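Local coordinates for protein serpin-12 (Manduca sexta, PDB 6CJ7) that is a serine protease inhibitor of the serpin family that controls the prophenoloxidase activation system in larval hemolymph, at residues 92-97 with 170-175; 270-275 with 324-329. All coordinates share one frame; numbering follows the deposited sequence.

Interaction 1. Residues 92-97 with 170-175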
ATOM      1  N   ILE A  92       9.760 -11.228   0.869  1.00 22.88           N
ATOM      2  CA  ILE A  92       9.624 -10.610   2.182  1.00 20.74           C
ATOM      3  C   ILE A  92       8.478  -9.607   2.132  1.00 23.58           C
ATOM      4  O   ILE A  92       8.588  -8.556   1.496  1.00 21.95           O
ATOM      5  CB  ILE A  92      10.928  -9.938   2.626  1.00 28.16           C
ATOM      6  CG1 ILE A  92      12.048 -10.973   2.724  1.00 27.79           C
ATOM      7  CG2 ILE A  92      10.716  -9.216   3.964  1.00 28.53           C
ATOM      8  CD1 ILE A  92      13.376 -10.393   3.128  1.00 40.06           C
ATOM      9  N   LEU A  93       7.375  -9.919   2.809  1.00 20.28           N
ATOM     10  CA  LEU A  93       6.289  -8.971   3.012  1.00 22.46           C
ATOM     11  C   LEU A  93       6.120  -8.805   4.513  1.00 23.20           C
ATOM     12  O   LEU A  93       5.814  -9.779   5.212  1.00 24.70           O
ATOM     13  CB  LEU A  93       4.989  -9.445   2.355  1.00 21.62           C
ATOM     14  CG  LEU A  93       3.735  -8.589   2.576  1.00 20.08           C
ATOM     15  CD1 LEU A  93       3.872  -7.245   1.866  1.00 21.55           C
ATOM     16  CD2 LEU A  93       2.495  -9.322   2.077  1.00 23.15           C
ATOM     17  N   LYS A  94       6.345  -7.584   5.007  1.00 19.81           N
ATOM     18  CA  LYS A  94       6.278  -7.289   6.431  1.00 22.19           C
ATOM     19  C   LYS A  94       5.211  -6.232   6.653  1.00 18.80           C
ATOM     20  O   LYS A  94       5.247  -5.169   6.028  1.00 22.18           O
ATOM     21  CB  LYS A  94       7.622  -6.798   6.976  1.00 23.22           C
ATOM     22  CG  LYS A  94       8.748  -7.808   6.934  1.00 28.50           C
ATOM     23  CD  LYS A  94       8.502  -8.931   7.920  1.00 36.56           C
ATOM     24  CE  LYS A  94       9.695  -9.863   8.011  1.00 46.81           C
ATOM     25  NZ  LYS A  94       9.481 -10.902   9.060  1.00 51.58           N
ATOM     26  N   THR A  95       4.254  -6.528   7.528  1.00 19.52           N
ATOM     27  CA  THR A  95       3.202  -5.575   7.836  1.00 23.48           C
ATOM     28  C   THR A  95       3.271  -5.215   9.311  1.00 26.37           C
ATOM     29  O   THR A  95       3.661  -6.033  10.153  1.00 28.78           O
ATOM     30  CB  THR A  95       1.811  -6.114   7.495  1.00 25.95           C
ATOM     31  OG1 THR A  95       1.589  -7.341   8.200  1.00 26.80           O
ATOM     32  CG2 THR A  95       1.681  -6.356   5.998  1.00 26.29           C
ATOM     33  N   ALA A  96       2.922  -3.970   9.615  1.00 21.40           N
ATOM     34  CA  ALA A  96       2.806  -3.519  10.998  1.00 22.06           C
ATOM     35  C   ALA A  96       1.508  -2.734  11.131  1.00 20.29           C
ATOM     36  O   ALA A  96       1.407  -1.603  10.643  1.00 21.65           O
ATOM     37  CB  ALA A  96       4.004  -2.669  11.417  1.00 23.65           C
ATOM     38  N   ASN A  97       0.519  -3.340  11.788  1.00 20.28           N
ATOM     39  CA  ASN A  97      -0.784  -2.722  12.014  1.00 20.26           C
ATOM     40  C   ASN A  97      -1.010  -2.608  13.514  1.00 19.59           C
ATOM     41  O   ASN A  97      -0.799  -3.577  14.247  1.00 19.86           O
ATOM     42  CB  ASN A  97      -1.912  -3.551  11.372  1.00 19.33           C
ATOM     43  CG  ASN A  97      -1.624  -3.908   9.917  1.00 21.21           C
ATOM     44  OD1 ASN A  97      -1.500  -3.021   9.073  1.00 22.79           O
ATOM     45  ND2 ASN A  97      -1.536  -5.209   9.625  1.00 25.37           N
ATOM     46  N   ALA A 170       1.661  -0.005   8.353  1.00 18.38           N
ATOM     47  CA  ALA A 170       2.893   0.109   7.579  1.00 17.73           C
ATOM     48  C   ALA A 170       3.127  -1.186   6.823  1.00 21.21           C
ATOM     49  O   ALA A 170       2.710  -2.264   7.258  1.00 20.93           O
ATOM     50  CB  ALA A 170       4.067   0.417   8.503  1.00 21.38           C
ATOM     51  N   VAL A 171       3.791  -1.087   5.673  1.00 19.07           N
ATOM     52  CA  VAL A 171       4.073  -2.297   4.895  1.00 18.23           C
ATOM     53  C   VAL A 171       5.389  -2.127   4.149  1.00 18.57           C
ATOM     54  O   VAL A 171       5.696  -1.048   3.626  1.00 18.52           O
ATOM     55  CB  VAL A 171       2.910  -2.637   3.937  1.00 21.98           C
ATOM     56  CG1 VAL A 171       2.724  -1.562   2.896  1.00 25.49           C
ATOM     57  CG2 VAL A 171       3.155  -3.996   3.277  1.00 22.97           C
ATOM     58  N   TYR A 172       6.177  -3.204   4.134  1.00 17.78           N
ATOM     59  CA  TYR A 172       7.451  -3.274   3.411  1.00 16.23           C
ATOM     60  C   TYR A 172       7.439  -4.515   2.538  1.00 18.97           C
ATOM     61  O   TYR A 172       7.084  -5.601   3.012  1.00 19.14           O
ATOM     62  CB  TYR A 172       8.631  -3.341   4.385  1.00 18.80           C
ATOM     63  CG  TYR A 172       9.937  -3.783   3.766  1.00 23.46           C
ATOM     64  CD1 TYR A 172      10.603  -2.970   2.865  1.00 25.01           C
ATOM     65  CD2 TYR A 172      10.529  -4.985   4.122  1.00 25.12           C
ATOM     66  CE1 TYR A 172      11.818  -3.361   2.303  1.00 27.64           C
ATOM     67  CE2 TYR A 172      11.744  -5.389   3.563  1.00 27.91           C
ATOM     68  CZ  TYR A 172      12.378  -4.564   2.662  1.00 25.90           C
ATOM     69  OH  TYR A 172      13.586  -4.941   2.112  1.00 28.94           O
ATOM     70  N   PHE A 173       7.838  -4.373   1.275  1.00 18.10           N
ATOM     71  CA  PHE A 173       7.976  -5.539   0.409  1.00 17.08           C
ATOM     72  C   PHE A 173       9.301  -5.515  -0.326  1.00 17.38           C
ATOM     73  O   PHE A 173       9.666  -4.500  -0.923  1.00 18.81           O
ATOM     74  CB  PHE A 173       6.846  -5.641  -0.628  1.00 16.64           C
ATOM     75  CG  PHE A 173       6.920  -6.892  -1.473  1.00 15.81           C
ATOM     76  CD1 PHE A 173       7.531  -6.878  -2.724  1.00 18.17           C
ATOM     77  CD2 PHE A 173       6.396  -8.083  -1.008  1.00 18.17           C
ATOM     78  CE1 PHE A 173       7.615  -8.022  -3.498  1.00 18.61           C
ATOM     79  CE2 PHE A 173       6.472  -9.236  -1.773  1.00 18.29           C
ATOM     80  CZ  PHE A 173       7.078  -9.213  -3.027  1.00 19.55           C
ATOM     81  N   LYS A 174      10.007  -6.644  -0.298  1.00 17.89           N
ATOM     82  CA  LYS A 174      11.127  -6.898  -1.198  1.00 17.81           C
ATOM     83  C   LYS A 174      11.044  -8.366  -1.570  1.00 21.95           C
ATOM     84  O   LYS A 174      11.168  -9.228  -0.695  1.00 24.93           O
ATOM     85  CB  LYS A 174      12.470  -6.576  -0.539  1.00 20.42           C
ATOM     86  CG  LYS A 174      13.641  -6.388  -1.539  1.00 25.99           C
ATOM     87  CD  LYS A 174      14.185  -7.688  -2.050  1.00 39.83           C
ATOM     88  CE  LYS A 174      15.177  -7.450  -3.182  1.00 41.37           C
ATOM     89  NZ  LYS A 174      15.486  -8.728  -3.863  1.00 37.13           N
ATOM     90  N   GLY A 175      10.823  -8.659  -2.852  1.00 19.74           N
ATOM     91  CA  GLY A 175      10.600 -10.014  -3.298  1.00 20.46           C
ATOM     92  C   GLY A 175      11.784 -10.550  -4.084  1.00 20.40           C
ATOM     93  O   GLY A 175      12.755  -9.854  -4.370  1.00 23.89           O
TER
HETATM   94  O   HOH W   1      -0.081  -2.670   6.828  1.00 22.37           O

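Interaction 2. Residues 270-275 with 324-329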
ATOM      1  N   LEU A 270      12.679  -6.629 -22.058  1.00 26.79           N
ATOM      2  CA  LEU A 270      12.311  -5.756 -20.949  1.00 25.57           C
ATOM      3  C   LEU A 270      13.515  -4.959 -20.455  1.00 28.49           C
ATOM      4  O   LEU A 270      14.594  -5.522 -20.245  1.00 28.37           O
ATOM      5  CB  LEU A 270      11.730  -6.606 -19.815  1.00 25.74           C
ATOM      6  CG  LEU A 270      11.449  -5.917 -18.476  1.00 25.04           C
ATOM      7  CD1 LEU A 270      10.282  -4.959 -18.611  1.00 26.49           C
ATOM      8  CD2 LEU A 270      11.152  -6.969 -17.408  1.00 27.12           C
ATOM      9  N   GLU A 271      13.333  -3.648 -20.273  1.00 29.37           N
ATOM     10  CA  GLU A 271      14.282  -2.794 -19.570  1.00 25.73           C
ATOM     11  C   GLU A 271      13.513  -2.104 -18.459  1.00 26.20           C
ATOM     12  O   GLU A 271      12.612  -1.304 -18.738  1.00 28.57           O
ATOM     13  CB  GLU A 271      14.924  -1.768 -20.499  1.00 31.06           C
ATOM     14  CG  GLU A 271      15.705  -2.445 -21.625  1.00 38.95           C
ATOM     15  CD  GLU A 271      16.397  -1.472 -22.566  1.00 48.76           C
ATOM     16  OE1 GLU A 271      16.468  -0.265 -22.272  1.00 45.57           O
ATOM     17  OE2 GLU A 271      16.871  -1.925 -23.626  1.00 48.44           O
ATOM     18  N   LEU A 272      13.864  -2.420 -17.213  1.00 24.29           N
ATOM     19  CA  LEU A 272      13.113  -1.962 -16.037  1.00 22.95           C
ATOM     20  C   LEU A 272      14.051  -1.278 -15.046  1.00 22.95           C
ATOM     21  O   LEU A 272      14.959  -1.926 -14.531  1.00 24.89           O
ATOM     22  CB  LEU A 272      12.384  -3.146 -15.377  1.00 21.96           C
ATOM     23  CG  LEU A 272      11.489  -2.788 -14.195  1.00 23.47           C
ATOM     24  CD1 LEU A 272      10.257  -2.039 -14.672  1.00 25.83           C
ATOM     25  CD2 LEU A 272      11.085  -4.045 -13.414  1.00 24.81           C
ATOM     26  N   PRO A 273      13.865   0.013 -14.721  1.00 26.17           N
ATOM     27  CA  PRO A 273      14.748   0.652 -13.740  1.00 23.26           C
ATOM     28  C   PRO A 273      14.603   0.012 -12.368  1.00 22.86           C
ATOM     29  O   PRO A 273      13.498  -0.263 -11.891  1.00 25.66           O
ATOM     30  CB  PRO A 273      14.269   2.110 -13.733  1.00 30.72           C
ATOM     31  CG  PRO A 273      13.214   2.237 -14.730  1.00 36.20           C
ATOM     32  CD  PRO A 273      12.760   0.896 -15.179  1.00 28.84           C
ATOM     33  N   LYS A 274      15.752  -0.230 -11.736  1.00 26.19           N
ATOM     34  CA  LYS A 274      15.774  -0.506 -10.307  1.00 24.00           C
ATOM     35  C   LYS A 274      15.240   0.693  -9.546  1.00 23.40           C
ATOM     36  O   LYS A 274      15.566   1.840  -9.875  1.00 28.35           O
ATOM     37  CB  LYS A 274      17.208  -0.772  -9.811  1.00 36.51           C
ATOM     38  CG  LYS A 274      17.818  -2.068 -10.224  1.00 45.03           C
ATOM     39  CD  LYS A 274      18.691  -2.617  -9.105  1.00 48.89           C
ATOM     40  CE  LYS A 274      20.095  -2.060  -9.141  1.00 49.78           C
ATOM     41  NZ  LYS A 274      20.968  -2.780  -8.170  1.00 50.52           N
ATOM     42  N   PHE A 275      14.450   0.437  -8.502  1.00 22.67           N
ATOM     43  CA  PHE A 275      14.023   1.534  -7.645  1.00 24.47           C
ATOM     44  C   PHE A 275      13.736   1.021  -6.243  1.00 22.34           C
ATOM     45  O   PHE A 275      13.495  -0.169  -6.025  1.00 22.23           O
ATOM     46  CB  PHE A 275      12.802   2.268  -8.222  1.00 26.03           C
ATOM     47  CG  PHE A 275      11.560   1.434  -8.311  1.00 24.04           C
ATOM     48  CD1 PHE A 275      10.704   1.294  -7.220  1.00 24.50           C
ATOM     49  CD2 PHE A 275      11.220   0.810  -9.498  1.00 25.10           C
ATOM     50  CE1 PHE A 275       9.552   0.522  -7.312  1.00 27.06           C
ATOM     51  CE2 PHE A 275      10.071   0.055  -9.602  1.00 22.43           C
ATOM     52  CZ  PHE A 275       9.232  -0.104  -8.510  1.00 24.93           C
ATOM     53  N   LEU A 324       8.677  -0.142  -0.990  1.00 17.82           N
ATOM     54  CA  LEU A 324       8.794  -1.184  -2.009  1.00 17.12           C
ATOM     55  C   LEU A 324      10.165  -1.061  -2.652  1.00 17.71           C
ATOM     56  O   LEU A 324      10.542   0.025  -3.107  1.00 19.46           O
ATOM     57  CB  LEU A 324       7.714  -1.046  -3.082  1.00 18.18           C
ATOM     58  CG  LEU A 324       7.871  -1.949  -4.297  1.00 22.10           C
ATOM     59  CD1 LEU A 324       7.629  -3.400  -3.877  1.00 22.20           C
ATOM     60  CD2 LEU A 324       6.901  -1.523  -5.396  1.00 26.54           C
ATOM     61  N   THR A 325      10.902  -2.166  -2.697  1.00 18.27           N
ATOM     62  CA  THR A 325      12.241  -2.194  -3.275  1.00 16.33           C
ATOM     63  C   THR A 325      12.287  -3.302  -4.308  1.00 19.05           C
ATOM     64  O   THR A 325      11.833  -4.415  -4.037  1.00 20.36           O
ATOM     65  CB  THR A 325      13.320  -2.450  -2.208  1.00 20.38           C
ATOM     66  OG1 THR A 325      13.247  -1.433  -1.198  1.00 26.20           O
ATOM     67  CG2 THR A 325      14.706  -2.440  -2.823  1.00 24.65           C
ATOM     68  N   ILE A 326      12.870  -3.018  -5.478  1.00 18.22           N
ATOM     69  CA  ILE A 326      13.136  -4.082  -6.439  1.00 19.77           C
ATOM     70  C   ILE A 326      14.608  -4.057  -6.830  1.00 19.57           C
ATOM     71  O   ILE A 326      15.249  -3.001  -6.842  1.00 25.00           O
ATOM     72  CB  ILE A 326      12.236  -4.000  -7.700  1.00 21.10           C
ATOM     73  CG1 ILE A 326      12.558  -2.799  -8.573  1.00 24.38           C
ATOM     74  CG2 ILE A 326      10.746  -4.009  -7.320  1.00 22.71           C
ATOM     75  CD1 ILE A 326      11.896  -2.919  -9.926  1.00 23.02           C
ATOM     76  N   ASP A 327      15.142  -5.235  -7.141  1.00 19.92           N
ATOM     77  CA  ASP A 327      16.493  -5.345  -7.699  1.00 23.03           C
ATOM     78  C   ASP A 327      16.550  -6.618  -8.537  1.00 23.08           C
ATOM     79  O   ASP A 327      15.513  -7.189  -8.883  1.00 23.59           O
ATOM     80  CB  ASP A 327      17.568  -5.267  -6.593  1.00 27.20           C
ATOM     81  CG  ASP A 327      17.534  -6.428  -5.609  1.00 28.95           C
ATOM     82  OD1 ASP A 327      16.964  -7.499  -5.903  1.00 30.69           O
ATOM     83  OD2 ASP A 327      18.115  -6.262  -4.512  1.00 33.80           O
ATOM     84  N   GLU A 328      17.765  -7.068  -8.870  1.00 23.66           N
ATOM     85  CA  GLU A 328      17.922  -8.141  -9.850  1.00 21.74           C
ATOM     86  C   GLU A 328      17.620  -9.533  -9.308  1.00 22.10           C
ATOM     87  O   GLU A 328      17.485 -10.468 -10.103  1.00 26.35           O
ATOM     88  CB  GLU A 328      19.348  -8.167 -10.404  1.00 25.27           C
ATOM     89  CG  GLU A 328      19.774  -6.963 -11.245  1.00 27.14           C
ATOM     90  CD  GLU A 328      20.397  -5.840 -10.419  1.00 30.95           C
ATOM     91  OE1 GLU A 328      21.079  -4.991 -11.035  1.00 30.94           O
ATOM     92  OE2 GLU A 328      20.206  -5.759  -9.195  1.00 29.43           O
ATOM     93  N   ARG A 329      17.568  -9.711  -7.994  1.00 24.71           N
ATOM     94  CA  ARG A 329      17.732 -11.049  -7.435  1.00 26.44           C
ATOM     95  C   ARG A 329      16.531 -11.947  -7.727  1.00 26.77           C
ATOM     96  O   ARG A 329      15.374 -11.524  -7.631  1.00 25.73           O
ATOM     97  CB  ARG A 329      17.987 -10.962  -5.926  1.00 27.45           C
ATOM     98  CG  ARG A 329      18.686 -12.196  -5.399  1.00 44.58           C
ATOM     99  CD  ARG A 329      19.064 -12.106  -3.931  1.00 52.45           C
ATOM    100  NE  ARG A 329      19.614 -13.381  -3.469  1.00 56.87           N
ATOM    101  CZ  ARG A 329      19.017 -14.178  -2.589  1.00 61.01           C
ATOM    102  NH1 ARG A 329      17.856 -13.821  -2.053  1.00 60.59           N
ATOM    103  NH2 ARG A 329      19.588 -15.322  -2.236  1.00 64.15           N
TER
HETATM  104  O   HOH W   2      23.502  -3.671 -10.259  1.00 45.99           O

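Interaction 1. Residues 92-97 with 170-175
With CG of Phe173 anti to its backbone N (chi1 -176°) and CG of Leu93 anti to its own (chi1 176°), the phenyl ring comes alongside the leucine and offers CD2 to Leu93 CB at 3.9 Å, the methylene sitting at the ring edge, in plane. The two form a non-hydrogen-bonded pair where strands 92-102 and 165-174 run antiparallel as neighbours in the large sheet A of the serpin fold. On the same face, Leu93 CD1 reaches diagonally to Val171 CG2 at 3.6 Å, and Thr95, the direct partner of Val171, brings its CG2 to that same methyl. Phe173 also meets Phe227 and Tyr232 edge-to-face, so an alanine here would probably open a gap beside Leu93 CB and leave those two rings without their aromatic mate.

The other face carries Ile92, whose CG2 lies 4.0 Å from Tyr172 CE2, and Lys94, whose CG sits at the edge of the tyrosine ring. Farther along it Ala96 and Ala170 turn their methyls to helix 131-145. Six backbone bonds join the strands; the straightest runs from Lys94 N to Tyr172 O (2.9 Å, 173° at the hydrogen). On the Thr95 and Val171 face, one water donates both to Asn97 OD1, at 2.7 Å, and to Ala170 O, while Asn169 ND2 also bonds that OD1.

Interaction 2. Residues 270-275 with 324-329
Lys274 reaches across to Asp327 and Glu328 at the end of sheet A, beside strand 317-326, in the part of the serpin fold known as the breach. Its CB starts 4.2 Å from Ile326 O. From there the chain bends at chi2 and again at chi3, which lays CD between Asp327 CA, 3.8 Å away, and the Glu328 carboxylate. CE then passes close to both carboxylate oxygens of Glu328, and NZ ends in a salt bridge to Glu328 OE2 at 3.2 Å, using the syn lone pair of that oxygen. The two side chains meet at about a right angle. Glu328 OE1 has partners of its own: Thr186 OG1, and a water that is also weakly bonded to Lys274 NZ. The carboxylate is therefore gripped at both oxygens, which probably fixes its rotation.

Behind this polar edge lies an apolar layer. With CG between the backbone N and the carbonyl carbon (chi1 64°), the Phe275 ring swings toward 324-329, and Ile326 CG1 stands over one face of it in a CH-pi contact, 4.1 Å from the centroid and displaced from the ring centre. The tip of the isoleucine goes further, with CD1 at 3.5 Å from Phe275 CE2 and 3.8 Å from Leu272 CD2. Leu324 CD2 instead lies at the ring edge, 3.9 Å from Phe275 CE1, while Met204 of strand 198-215 packs on Ile326, Lys274 and Glu328 alike. The main chains are joined by a bond from Ile326 N to Phe275 O at 3.0 Å, 175° at the hydrogen.

Overall arrangement
From the N terminus, strand 92-102 opens interaction 1; the chain then passes through helices 109-118 and 131-145 and strand 123-126 before strand 165-174 closes the loop. Interaction 2 opens only later, on strand 265-282, and closes 48 residues on, on strand 317-326 and the residues after it. The two loops follow in series, neither enclosing nor crossing the other. They meet edge to edge because strands 165-174 and 317-326 are parallel neighbours: Lys174 NZ makes a salt bridge to Asp327 OD1, and Leu324 packs on Phe173. Direct pairing of these two strands, with 332-346 unmodelled soon afterwards, is consistent with a serpin whose reactive-centre loop has not inserted into sheet A.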